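Papillomavirus transcription factor E2 (Human papillomavirus type 18, PDB 1QQH) probably regulates viral transcription and takes part in viral DNA replication, this fragment being part of its N-terminal activation domain. Local coordinates at residues E9-M12 with A13-G16. The protein carries 1 engineered substitution. Residues are numbered along the deposited sequence; the frame is centred on the assembly and turned at random.
Sequences ELQM and ALQG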
ATOM      1  N   GLU A   9       2.580  14.136   2.096  1.00 67.22           N
ATOM      2  CA  GLU A   9       2.431  14.250   0.651  1.00 64.29           C
ATOM      3  C   GLU A   9       2.130  12.871   0.071  1.00 60.85           C
ATOM      4  O   GLU A   9       1.210  12.699  -0.731  1.00 60.19           O
ATOM      5  CB  GLU A   9       3.719  14.814   0.045  1.00 66.17           C
ATOM      6  CG  GLU A   9       3.638  15.149  -1.433  1.00 69.33           C
ATOM      7  CD  GLU A   9       4.831  15.965  -1.910  1.00 71.60           C
ATOM      8  OE1 GLU A   9       4.851  16.352  -3.098  1.00 72.85           O
ATOM      9  OE2 GLU A   9       5.751  16.220  -1.096  1.00 72.47           O
ATOM     10  N   LEU A  10       2.915  11.888   0.497  1.00 57.28           N
ATOM     11  CA  LEU A  10       2.749  10.518   0.042  1.00 54.00           C
ATOM     12  C   LEU A  10       1.345  10.011   0.358  1.00 52.77           C
ATOM     13  O   LEU A  10       0.689   9.393  -0.480  1.00 51.77           O
ATOM     14  CB  LEU A  10       3.796   9.622   0.709  1.00 51.35           C
ATOM     15  CG  LEU A  10       3.708   8.126   0.420  1.00 50.22           C
ATOM     16  CD1 LEU A  10       3.765   7.893  -1.072  1.00 48.04           C
ATOM     17  CD2 LEU A  10       4.839   7.395   1.131  1.00 49.32           C
ATOM     18  N   GLN A  11       0.882  10.285   1.573  1.00 52.50           N
ATOM     19  CA  GLN A  11      -0.441   9.844   1.988  1.00 52.22           C
ATOM     20  C   GLN A  11      -1.536  10.416   1.094  1.00 51.57           C
ATOM     21  O   GLN A  11      -2.442   9.699   0.672  1.00 50.53           O
ATOM     22  CB  GLN A  11      -0.706  10.250   3.427  1.00 54.06           C
ATOM     23  CG  GLN A  11      -1.636   9.294   4.124  1.00 56.47           C
ATOM     24  CD  GLN A  11      -0.982   7.948   4.338  1.00 57.07           C
ATOM     25  OE1 GLN A  11      -0.002   7.836   5.078  1.00 58.30           O
ATOM     26  NE2 GLN A  11      -1.513   6.917   3.685  1.00 56.80           N
ATOM     27  N   MET A  12      -1.462  11.714   0.819  1.00 50.59           N
ATOM     28  CA  MET A  12      -2.457  12.335  -0.037  1.00 50.56           C
ATOM     29  C   MET A  12      -2.406  11.712  -1.425  1.00 48.29           C
ATOM     30  O   MET A  12      -3.446  11.423  -2.022  1.00 47.19           O
ATOM     31  CB  MET A  12      -2.234  13.845  -0.122  1.00 54.30           C
ATOM     32  CG  MET A  12      -2.650  14.591   1.146  1.00 59.83           C
ATOM     33  SD  MET A  12      -4.316  14.102   1.738  1.00 65.52           S
ATOM     34  CE  MET A  12      -5.384  14.884   0.470  1.00 63.47           C
ATOM     35  N   ALA A  13      -1.195  11.490  -1.931  1.00 45.71           N
ATOM     36  CA  ALA A  13      -1.030  10.882  -3.247  1.00 42.32           C
ATOM     37  C   ALA A  13      -1.714   9.519  -3.262  1.00 40.76           C
ATOM     38  O   ALA A  13      -2.454   9.194  -4.195  1.00 40.46           O
ATOM     39  CB  ALA A  13       0.449  10.729  -3.573  1.00 41.85           C
ATOM     40  N   LEU A  14      -1.466   8.726  -2.223  1.00 38.57           N
ATOM     41  CA  LEU A  14      -2.064   7.402  -2.120  1.00 38.36           C
ATOM     42  C   LEU A  14      -3.591   7.486  -2.018  1.00 38.71           C
ATOM     43  O   LEU A  14      -4.298   6.605  -2.503  1.00 36.88           O
ATOM     44  CB  LEU A  14      -1.485   6.644  -0.916  1.00 37.88           C
ATOM     45  CG  LEU A  14      -0.030   6.163  -1.035  1.00 37.14           C
ATOM     46  CD1 LEU A  14       0.448   5.638   0.301  1.00 36.62           C
ATOM     47  CD2 LEU A  14       0.079   5.088  -2.099  1.00 34.88           C
ATOM     48  N   GLN A  15      -4.104   8.539  -1.386  1.00 40.04           N
ATOM     49  CA  GLN A  15      -5.552   8.707  -1.286  1.00 42.59           C
ATOM     50  C   GLN A  15      -6.090   8.910  -2.701  1.00 42.15           C
ATOM     51  O   GLN A  15      -7.109   8.337  -3.076  1.00 42.45           O
ATOM     52  CB  GLN A  15      -5.908   9.912  -0.405  1.00 43.46           C
ATOM     53  CG  GLN A  15      -6.429   9.527   0.978  1.00 48.15           C
ATOM     54  CD  GLN A  15      -5.716  10.260   2.109  1.00 50.39           C
ATOM     55  OE1 GLN A  15      -5.686  11.498   2.149  1.00 51.96           O
ATOM     56  NE2 GLN A  15      -5.143   9.498   3.040  1.00 49.85           N
ATOM     57  N   GLY A  16      -5.385   9.715  -3.493  1.00 42.49           N
ATOM     58  CA  GLY A  16      -5.818   9.950  -4.860  1.00 42.64           C
ATOM     59  C   GLY A  16      -5.675   8.694  -5.701  1.00 43.05           C
ATOM     60  O   GLY A  16      -6.565   8.334  -6.478  1.00 43.59           O
TER
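Two successive turns of the amphipathic helix 3-19 meet here, where Leu10 and Leu14 pack against each other, one turn apart. CG of Leu10 lies 4.1 Å from CD1 of Leu14. With chi1 at 176°, the Leu10 side chain extends away from its own N, and its CD1 branch reaches toward CG of Leu14, 4.2 Å away. Leu14 takes the other course. Its chi1 of -71° puts CG beside its own N, and that CG rests 3.4 Å from Leu10 O. The same oxygen accepts a hydrogen bond from N of Leu14, 2.9 Å. Ala13 N is hydrogen-bonded to Glu9 O, also at 2.9 Å, and the methyl of Ala13 lies close to the carbonyl oxygens of Glu9 and Leu10. This is the alpha-helical pattern, N-H of residue i+4 to C=O of residue i, and it carries on through Gln15 N to Gln11 O and Gly16 N to Met12 O. The helix packs on strand 45-56 and helix 34-37 of its own chain and also on the second subunit. Leu10 and Leu14 touch both chains: Phe45 of their own, and Gln11 and Leu29, respectively, of the second subunit. Ala13 packs on Phe45 and Trp37 of its own chain. On the next flank, CG of Gln11 lies 3.7 Å from NE2 of Gln15. That NE2 makes a weak hydrogen bond to Glu34 of the second subunit.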